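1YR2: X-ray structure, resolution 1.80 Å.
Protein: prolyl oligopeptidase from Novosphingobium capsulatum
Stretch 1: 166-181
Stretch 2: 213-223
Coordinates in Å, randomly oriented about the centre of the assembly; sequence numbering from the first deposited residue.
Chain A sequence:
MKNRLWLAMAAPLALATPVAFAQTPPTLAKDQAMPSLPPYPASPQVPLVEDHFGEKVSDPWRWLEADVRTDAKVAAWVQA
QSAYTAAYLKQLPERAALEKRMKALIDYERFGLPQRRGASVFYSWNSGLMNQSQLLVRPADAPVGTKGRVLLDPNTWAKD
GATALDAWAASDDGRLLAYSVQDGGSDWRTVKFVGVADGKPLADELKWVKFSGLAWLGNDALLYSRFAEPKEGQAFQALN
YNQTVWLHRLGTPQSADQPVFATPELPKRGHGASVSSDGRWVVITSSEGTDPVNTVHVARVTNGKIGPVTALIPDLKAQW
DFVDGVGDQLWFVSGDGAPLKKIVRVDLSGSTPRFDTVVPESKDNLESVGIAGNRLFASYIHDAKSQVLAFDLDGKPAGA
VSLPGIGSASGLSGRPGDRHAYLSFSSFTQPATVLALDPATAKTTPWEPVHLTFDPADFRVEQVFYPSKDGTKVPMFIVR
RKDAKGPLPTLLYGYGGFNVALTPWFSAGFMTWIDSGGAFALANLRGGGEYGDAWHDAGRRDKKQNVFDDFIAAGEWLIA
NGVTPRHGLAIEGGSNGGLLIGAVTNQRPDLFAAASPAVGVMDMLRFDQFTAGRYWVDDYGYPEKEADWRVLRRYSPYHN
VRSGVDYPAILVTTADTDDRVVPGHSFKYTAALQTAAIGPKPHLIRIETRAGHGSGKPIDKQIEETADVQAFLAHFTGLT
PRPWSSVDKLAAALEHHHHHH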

ATOM      1  N   ASP A 166     -18.061  -9.121  -5.885  1.00 16.09           N
ATOM      2  CA  ASP A 166     -16.968  -9.442  -4.988  1.00 16.95           C
ATOM      3  C   ASP A 166     -15.905 -10.199  -5.790  1.00 16.79           C
ATOM      4  O   ASP A 166     -14.809  -9.649  -6.115  1.00 19.38           O
ATOM      5  CB  ASP A 166     -17.499 -10.270  -3.781  1.00 17.26           C
ATOM      6  CG  ASP A 166     -16.376 -10.719  -2.838  1.00 21.13           C
ATOM      7  OD1 ASP A 166     -15.173 -10.383  -3.094  1.00 26.46           O
ATOM      8  OD2 ASP A 166     -16.565 -11.444  -1.831  1.00 22.70           O
ATOM      9  N   ALA A 167     -16.233 -11.411  -6.221  1.00 15.02           N
ATOM     10  CA  ALA A 167     -15.236 -12.269  -6.875  1.00 13.77           C
ATOM     11  C   ALA A 167     -15.796 -12.898  -8.129  1.00 13.49           C
ATOM     12  O   ALA A 167     -17.015 -12.985  -8.283  1.00 10.72           O
ATOM     13  CB  ALA A 167     -14.772 -13.376  -5.911  1.00 15.53           C
ATOM     14  N   TRP A 168     -14.911 -13.359  -9.041  1.00 10.17           N
ATOM     15  CA  TRP A 168     -15.364 -14.040 -10.255  1.00  9.86           C
ATOM     16  C   TRP A 168     -14.314 -15.091 -10.636  1.00 10.23           C
ATOM     17  O   TRP A 168     -13.184 -14.934 -10.277  1.00 10.25           O
ATOM     18  CB  TRP A 168     -15.622 -13.093 -11.416  1.00 10.17           C
ATOM     19  CG  TRP A 168     -14.493 -12.214 -11.797  1.00 12.12           C
ATOM     20  CD1 TRP A 168     -14.247 -10.989 -11.318  1.00 15.16           C
ATOM     21  CD2 TRP A 168     -13.436 -12.499 -12.740  1.00  9.60           C
ATOM     22  NE1 TRP A 168     -13.114 -10.471 -11.897  1.00 15.78           N
ATOM     23  CE2 TRP A 168     -12.589 -11.381 -12.762  1.00 14.20           C
ATOM     24  CE3 TRP A 168     -13.151 -13.556 -13.571  1.00 12.06           C
ATOM     25  CZ2 TRP A 168     -11.469 -11.286 -13.578  1.00 13.30           C
ATOM     26  CZ3 TRP A 168     -12.014 -13.473 -14.404  1.00 14.02           C
ATOM     27  CH2 TRP A 168     -11.197 -12.343 -14.394  1.00 14.83           C
ATOM     28  N   ALA A 169     -14.746 -16.122 -11.350  1.00  9.23           N
ATOM     29  CA  ALA A 169     -13.893 -17.186 -11.811  1.00 10.90           C
ATOM     30  C   ALA A 169     -14.507 -17.759 -13.053  1.00  9.79           C
ATOM     31  O   ALA A 169     -15.660 -18.215 -13.057  1.00 11.38           O
ATOM     32  CB  ALA A 169     -13.728 -18.239 -10.757  1.00 11.24           C
ATOM     33  N   ALA A 170     -13.737 -17.761 -14.128  1.00 10.22           N
ATOM     34  CA  ALA A 170     -14.145 -18.445 -15.333  1.00 10.27           C
ATOM     35  C   ALA A 170     -13.858 -19.953 -15.193  1.00 11.61           C
ATOM     36  O   ALA A 170     -12.847 -20.367 -14.584  1.00 12.35           O
ATOM     37  CB  ALA A 170     -13.426 -17.887 -16.502  1.00 10.39           C
ATOM     38  N   SER A 171     -14.703 -20.767 -15.824  1.00 10.47           N
ATOM     39  CA  SER A 171     -14.497 -22.205 -15.871  1.00 11.56           C
ATOM     40  C   SER A 171     -13.227 -22.579 -16.641  1.00 11.59           C
ATOM     41  O   SER A 171     -12.646 -21.764 -17.389  1.00 10.39           O
ATOM     42  CB  SER A 171     -15.737 -22.920 -16.487  1.00 11.49           C
ATOM     43  OG  SER A 171     -15.950 -22.552 -17.843  1.00 12.18           O
ATOM     44  N   ASP A 172     -12.806 -23.835 -16.496  1.00 12.98           N
ATOM     45  CA  ASP A 172     -11.519 -24.262 -17.074  1.00 15.13           C
ATOM     46  C   ASP A 172     -11.485 -24.082 -18.578  1.00 15.03           C
ATOM     47  O   ASP A 172     -10.437 -23.728 -19.158  1.00 14.56           O
ATOM     48  CB  ASP A 172     -11.204 -25.730 -16.716  1.00 16.96           C
ATOM     49  CG  ASP A 172     -10.773 -25.916 -15.253  1.00 20.18           C
ATOM     50  OD1 ASP A 172     -10.674 -24.908 -14.496  1.00 24.17           O
ATOM     51  OD2 ASP A 172     -10.495 -27.050 -14.768  1.00 23.40           O
ATOM     52  N   ASP A 173     -12.622 -24.286 -19.247  1.00 13.19           N
ATOM     53  CA  ASP A 173     -12.667 -24.116 -20.706  1.00 14.49           C
ATOM     54  C   ASP A 173     -13.266 -22.770 -21.154  1.00 13.30           C
ATOM     55  O   ASP A 173     -13.445 -22.528 -22.348  1.00 13.99           O
ATOM     56  CB  ASP A 173     -13.431 -25.269 -21.346  1.00 14.96           C
ATOM     57  CG  ASP A 173     -14.920 -25.229 -21.024  1.00 18.63           C
ATOM     58  OD1 ASP A 173     -15.376 -24.295 -20.281  1.00 21.06           O
ATOM     59  OD2 ASP A 173     -15.711 -26.137 -21.427  1.00 24.20           O
ATOM     60  N   GLY A 174     -13.597 -21.930 -20.184  1.00 12.30           N
ATOM     61  CA  GLY A 174     -13.924 -20.531 -20.381  1.00 11.96           C
ATOM     62  C   GLY A 174     -15.357 -20.306 -20.825  1.00 11.94           C
ATOM     63  O   GLY A 174     -15.707 -19.203 -21.268  1.00 12.47           O
ATOM     64  N   ARG A 175     -16.174 -21.349 -20.787  1.00 11.49           N
ATOM     65  CA  ARG A 175     -17.523 -21.233 -21.335  1.00 12.14           C
ATOM     66  C   ARG A 175     -18.567 -20.754 -20.324  1.00 11.97           C
ATOM     67  O   ARG A 175     -19.632 -20.250 -20.734  1.00 10.26           O
ATOM     68  CB  ARG A 175     -17.972 -22.539 -22.009  1.00 13.38           C
ATOM     69  CG  ARG A 175     -17.131 -22.973 -23.219  1.00 14.07           C
ATOM     70  CD  ARG A 175     -17.727 -24.183 -23.946  1.00 19.32           C
ATOM     71  NE  ARG A 175     -19.039 -23.804 -24.484  1.00 20.07           N
ATOM     72  CZ  ARG A 175     -19.234 -23.176 -25.648  1.00 21.98           C
ATOM     73  NH1 ARG A 175     -18.228 -22.895 -26.431  1.00 20.63           N
ATOM     74  NH2 ARG A 175     -20.463 -22.835 -26.029  1.00 25.06           N
ATOM     75  N   LEU A 176     -18.253 -20.850 -19.026  1.00 11.03           N
ATOM     76  CA  LEU A 176     -19.136 -20.361 -17.953  1.00 12.12           C
ATOM     77  C   LEU A 176     -18.351 -19.518 -16.979  1.00 11.86           C
ATOM     78  O   LEU A 176     -17.121 -19.662 -16.880  1.00 13.16           O
ATOM     79  CB  LEU A 176     -19.718 -21.536 -17.163  1.00 11.60           C
ATOM     80  CG  LEU A 176     -20.601 -22.469 -17.945  1.00 13.09           C
ATOM     81  CD1 LEU A 176     -20.855 -23.712 -17.082  1.00 16.27           C
ATOM     82  CD2 LEU A 176     -21.936 -21.770 -18.339  1.00 14.27           C
ATOM     83  N   LEU A 177     -19.029 -18.588 -16.332  1.00 11.79           N
ATOM     84  CA  LEU A 177     -18.401 -17.743 -15.344  1.00 12.50           C
ATOM     85  C   LEU A 177     -19.251 -17.716 -14.091  1.00 13.20           C
ATOM     86  O   LEU A 177     -20.474 -17.549 -14.132  1.00 13.72           O
ATOM     87  CB  LEU A 177     -18.181 -16.351 -15.918  1.00 13.56           C
ATOM     88  CG  LEU A 177     -17.439 -15.419 -14.971  1.00 15.90           C
ATOM     89  CD1 LEU A 177     -16.125 -15.096 -15.513  1.00 18.15           C
ATOM     90  CD2 LEU A 177     -18.277 -14.218 -14.691  1.00 19.24           C
ATOM     91  N   ALA A 178     -18.581 -17.914 -12.977  1.00 11.84           N
ATOM     92  CA  ALA A 178     -19.191 -17.892 -11.675  1.00 11.85           C
ATOM     93  C   ALA A 178     -18.794 -16.598 -11.039  1.00 11.96           C
ATOM     94  O   ALA A 178     -17.648 -16.147 -11.196  1.00 11.34           O
ATOM     95  CB  ALA A 178     -18.709 -19.076 -10.818  1.00 12.21           C
ATOM     96  N   TYR A 179     -19.729 -15.982 -10.302  1.00 10.81           N
ATOM     97  CA  TYR A 179     -19.403 -14.798  -9.585  1.00 10.41           C
ATOM     98  C   TYR A 179     -20.140 -14.660  -8.279  1.00 10.86           C
ATOM     99  O   TYR A 179     -21.214 -15.196  -8.137  1.00 10.86           O
ATOM    100  CB  TYR A 179     -19.575 -13.563 -10.475  1.00 10.91           C
ATOM    101  CG  TYR A 179     -20.949 -13.337 -10.936  1.00 12.69           C
ATOM    102  CD1 TYR A 179     -21.482 -14.069 -11.993  1.00 12.46           C
ATOM    103  CD2 TYR A 179     -21.716 -12.341 -10.369  1.00 13.80           C
ATOM    104  CE1 TYR A 179     -22.779 -13.826 -12.437  1.00 14.82           C
ATOM    105  CE2 TYR A 179     -22.993 -12.130 -10.790  1.00 15.43           C
ATOM    106  CZ  TYR A 179     -23.503 -12.851 -11.836  1.00 14.09           C
ATOM    107  OH  TYR A 179     -24.787 -12.616 -12.277  1.00 13.70           O
ATOM    108  N   SER A 180     -19.509 -13.947  -7.346  1.00 11.37           N
ATOM    109  CA  SER A 180     -20.012 -13.735  -5.995  1.00 13.11           C
ATOM    110  C   SER A 180     -20.552 -12.313  -5.841  1.00 12.48           C
ATOM    111  O   SER A 180     -19.833 -11.342  -6.164  1.00 12.64           O
ATOM    112  CB  SER A 180     -18.825 -13.874  -5.073  1.00 13.99           C
ATOM    113  OG  SER A 180     -19.281 -13.996  -3.809  1.00 23.75           O
ATOM    114  N   VAL A 181     -21.730 -12.185  -5.259  1.00 12.39           N
ATOM    115  CA  VAL A 181     -22.430 -10.911  -5.120  1.00 14.23           C
ATOM    116  C   VAL A 181     -22.680 -10.606  -3.651  1.00 14.60           C
ATOM    117  O   VAL A 181     -23.126 -11.476  -2.915  1.00 14.43           O
ATOM    118  CB  VAL A 181     -23.817 -10.967  -5.806  1.00 15.09           C
ATOM    119  CG1 VAL A 181     -24.504  -9.648  -5.690  1.00 17.86           C
ATOM    120  CG2 VAL A 181     -23.697 -11.354  -7.303  1.00 17.49           C
ATOM    121  N   GLY A 213     -13.704 -19.055  -1.406  1.00 14.90           N
ATOM    122  CA  GLY A 213     -13.225 -19.016  -2.769  1.00 14.96           C
ATOM    123  C   GLY A 213     -14.278 -19.384  -3.781  1.00 14.57           C
ATOM    124  O   GLY A 213     -15.446 -19.635  -3.452  1.00 14.10           O
ATOM    125  N   LEU A 214     -13.867 -19.392  -5.039  1.00 14.10           N
ATOM    126  CA  LEU A 214     -14.675 -19.911  -6.111  1.00 14.13           C
ATOM    127  C   LEU A 214     -13.656 -20.742  -6.844  1.00 15.05           C
ATOM    128  O   LEU A 214     -12.620 -20.219  -7.282  1.00 16.75           O
ATOM    129  CB  LEU A 214     -15.161 -18.795  -7.025  1.00 14.06           C
ATOM    130  CG  LEU A 214     -16.077 -17.755  -6.437  1.00 16.51           C
ATOM    131  CD1 LEU A 214     -16.332 -16.679  -7.464  1.00 17.24           C
ATOM    132  CD2 LEU A 214     -17.364 -18.376  -5.934  1.00 17.87           C
ATOM    133  N   ALA A 215     -13.887 -22.029  -6.951  1.00 13.60           N
ATOM    134  CA  ALA A 215     -12.912 -22.874  -7.644  1.00 12.83           C
ATOM    135  C   ALA A 215     -13.621 -23.888  -8.487  1.00 12.69           C
ATOM    136  O   ALA A 215     -14.340 -24.750  -7.970  1.00 12.41           O
ATOM    137  CB  ALA A 215     -12.010 -23.583  -6.666  1.00 13.79           C
ATOM    138  N   TRP A 216     -13.371 -23.849  -9.797  1.00 11.15           N
ATOM    139  CA  TRP A 216     -14.035 -24.775 -10.695  1.00 11.49           C
ATOM    140  C   TRP A 216     -13.358 -26.146 -10.625  1.00 11.98           C
ATOM    141  O   TRP A 216     -12.130 -26.251 -10.557  1.00 13.13           O
ATOM    142  CB  TRP A 216     -13.966 -24.247 -12.135  1.00 11.02           C
ATOM    143  CG  TRP A 216     -14.932 -23.132 -12.415  1.00  9.23           C
ATOM    144  CD1 TRP A 216     -14.719 -21.791 -12.255  1.00  8.38           C
ATOM    145  CD2 TRP A 216     -16.281 -23.261 -12.873  1.00  9.90           C
ATOM    146  NE1 TRP A 216     -15.829 -21.080 -12.627  1.00 10.35           N
ATOM    147  CE2 TRP A 216     -16.816 -21.957 -12.988  1.00 10.88           C
ATOM    148  CE3 TRP A 216     -17.074 -24.346 -13.239  1.00 11.60           C
ATOM    149  CZ2 TRP A 216     -18.114 -21.714 -13.415  1.00  9.15           C
ATOM    150  CZ3 TRP A 216     -18.342 -24.125 -13.659  1.00 11.68           C
ATOM    151  CH2 TRP A 216     -18.857 -22.800 -13.776  1.00 11.42           C
ATOM    152  N   LEU A 217     -14.188 -27.183 -10.627  1.00 12.21           N
ATOM    153  CA  LEU A 217     -13.771 -28.552 -10.769  1.00 14.51           C
ATOM    154  C   LEU A 217     -14.168 -28.923 -12.181  1.00 15.70           C
ATOM    155  O   LEU A 217     -15.307 -29.272 -12.442  1.00 17.88           O
ATOM    156  CB  LEU A 217     -14.453 -29.398  -9.729  1.00 15.71           C
ATOM    157  CG  LEU A 217     -13.964 -30.819  -9.581  1.00 19.60           C
ATOM    158  CD1 LEU A 217     -12.772 -30.889  -8.685  1.00 22.03           C
ATOM    159  CD2 LEU A 217     -15.109 -31.702  -9.083  1.00 21.36           C
ATOM    160  N   GLY A 218     -13.245 -28.770 -13.094  1.00 17.76           N
ATOM    161  CA  GLY A 218     -13.526 -28.864 -14.524  1.00 18.21           C
ATOM    162  C   GLY A 218     -14.473 -27.783 -15.024  1.00 17.81           C
ATOM    163  O   GLY A 218     -14.349 -26.630 -14.611  1.00 16.81           O
ATOM    164  N   ASN A 219     -15.379 -28.142 -15.946  1.00 16.85           N
ATOM    165  CA  ASN A 219     -16.230 -27.152 -16.618  1.00 17.46           C
ATOM    166  C   ASN A 219     -17.660 -27.045 -16.143  1.00 17.53           C
ATOM    167  O   ASN A 219     -18.363 -26.150 -16.591  1.00 19.56           O
ATOM    168  CB  ASN A 219     -16.184 -27.391 -18.129  1.00 17.92           C
ATOM    169  CG  ASN A 219     -14.737 -27.461 -18.636  1.00 20.33           C
ATOM    170  OD1 ASN A 219     -13.949 -26.592 -18.328  1.00 24.51           O
ATOM    171  ND2 ASN A 219     -14.409 -28.472 -19.365  1.00 24.49           N
ATOM    172  N   ASP A 220     -18.074 -27.889 -15.208  1.00 17.50           N
ATOM    173  CA  ASP A 220     -19.483 -27.955 -14.811  1.00 17.96           C
ATOM    174  C   ASP A 220     -19.709 -28.235 -13.359  1.00 16.35           C
ATOM    175  O   ASP A 220     -20.765 -28.767 -12.999  1.00 16.20           O
ATOM    176  CB  ASP A 220     -20.187 -29.049 -15.613  1.00 19.10           C
ATOM    177  CG  ASP A 220     -19.532 -30.396 -15.425  1.00 23.42           C
ATOM    178  OD1 ASP A 220     -18.671 -30.544 -14.519  1.00 27.24           O
ATOM    179  OD2 ASP A 220     -19.800 -31.375 -16.142  1.00 33.32           O
ATOM    180  N   ALA A 221     -18.725 -27.896 -12.504  1.00 13.95           N
ATOM    181  CA  ALA A 221     -18.923 -27.997 -11.065  1.00 13.16           C
ATOM    182  C   ALA A 221     -18.001 -26.997 -10.384  1.00 11.80           C
ATOM    183  O   ALA A 221     -16.914 -26.707 -10.899  1.00 11.36           O
ATOM    184  CB  ALA A 221     -18.640 -29.409 -10.553  1.00 12.86           C
ATOM    185  N   LEU A 222     -18.427 -26.533  -9.220  1.00 11.52           N
ATOM    186  CA  LEU A 222     -17.769 -25.448  -8.494  1.00 10.62           C
ATOM    187  C   LEU A 222     -17.672 -25.800  -7.014  1.00 11.49           C
ATOM    188  O   LEU A 222     -18.678 -26.163  -6.404  1.00 10.17           O
ATOM    189  CB  LEU A 222     -18.602 -24.171  -8.633  1.00  9.86           C
ATOM    190  CG  LEU A 222     -17.875 -22.933  -8.091  1.00 11.34           C
ATOM    191  CD1 LEU A 222     -16.928 -22.335  -9.105  1.00 13.30           C
ATOM    192  CD2 LEU A 222     -18.822 -21.879  -7.617  1.00 14.27           C
ATOM    193  N   LEU A 223     -16.463 -25.736  -6.469  1.00 10.51           N
ATOM    194  CA  LEU A 223     -16.239 -25.831  -5.023  1.00 11.13           C
ATOM    195  C   LEU A 223     -16.337 -24.463  -4.358  1.00 11.78           C
ATOM    196  O   LEU A 223     -15.816 -23.465  -4.872  1.00 12.23           O
ATOM    197  CB  LEU A 223     -14.828 -26.363  -4.732  1.00 11.78           C
ATOM    198  CG  LEU A 223     -14.551 -27.799  -5.100  1.00 14.60           C
ATOM    199  CD1 LEU A 223     -13.050 -28.047  -5.192  1.00 19.09           C
ATOM    200  CD2 LEU A 223     -15.149 -28.739  -4.099  1.00 17.19           C
TER
HETATM  201  O   HOH W   1     -10.487 -28.096 -12.563  1.00 30.81           O

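Two stretches of prolyl oligopeptidase pack through apolar side-chain contacts, an indole-to-backbone hydrogen bond and polar contacts at the turn, burying 638 Å² in total. In stretch 1, strands 166-170 and 176-181 are paired through backbone hydrogen bonds and joined by the loop 171-175, which contains a type I turn from S171 to G174; stretch 2 lays alternate side chains against this hairpin. L214 points toward the hairpin in an m,t rotamer, its CB 4.0 Å from A169 CB and its CD1 4.0 Å from A167 CB; CD1 also lies 4.0 Å from A178 O. The alanine methyls form an apolar surface on which the leucine lies. A215 points away and spends its backbone on L223, with A215 N to L223 O at 3.2 Å and L223 N to A215 O at 2.8 Å. W216 is the centre of the contact and has the largest covered area, 128 Å². Its NE1 donates to A169 O (2.9 Å, 163°), an oxygen that also accepts from A178 N (2.9 Å), so a carbonyl already used in the strand pair takes a second donor, near the plane of the ring. S171 lies over one ring face: its CA sits 3.5 Å from the centroid of the five-membered ring, 3° off the normal, a CH-pi contact. The six-membered ring reaches the second strand, with CH2 3.7 Å from L176 CB and CZ2 3.7 Å from A178 CB. L217 turns away, and its N bonds to A221 O (2.8 Å). G218 adopts a positive phi, which favours glycine, and its CA comes 3.5 Å from D172 OD2. One water ties this corner together, donating to D172 OD2 (2.4 Å) and W216 O (3.2 Å) and accepting from G218 N (2.9 Å); G218 O is buried without a partner. N219 starts sideways, but the end of its side chain comes nearer the turn, where OD1 accepts a hydrogen bond from D173 N (2.8 Å). The amide oxygen offers an acceptor to the turn NH, though the 123° angle makes the bond weak. The turn is braced from within: S171 OG donates to D173 OD1 (3.1 Å) and accepts from L176 N (3.1 Å). N219 O meets an apolar neighbour, L176 CD1, at 3.5 Å. D220 points away and is exposed, a fitting place for a carboxylate. Finally, L222 returns toward the hairpin, its CD1 4.1 Å from A178 CB, extending the apolar packing beside W216.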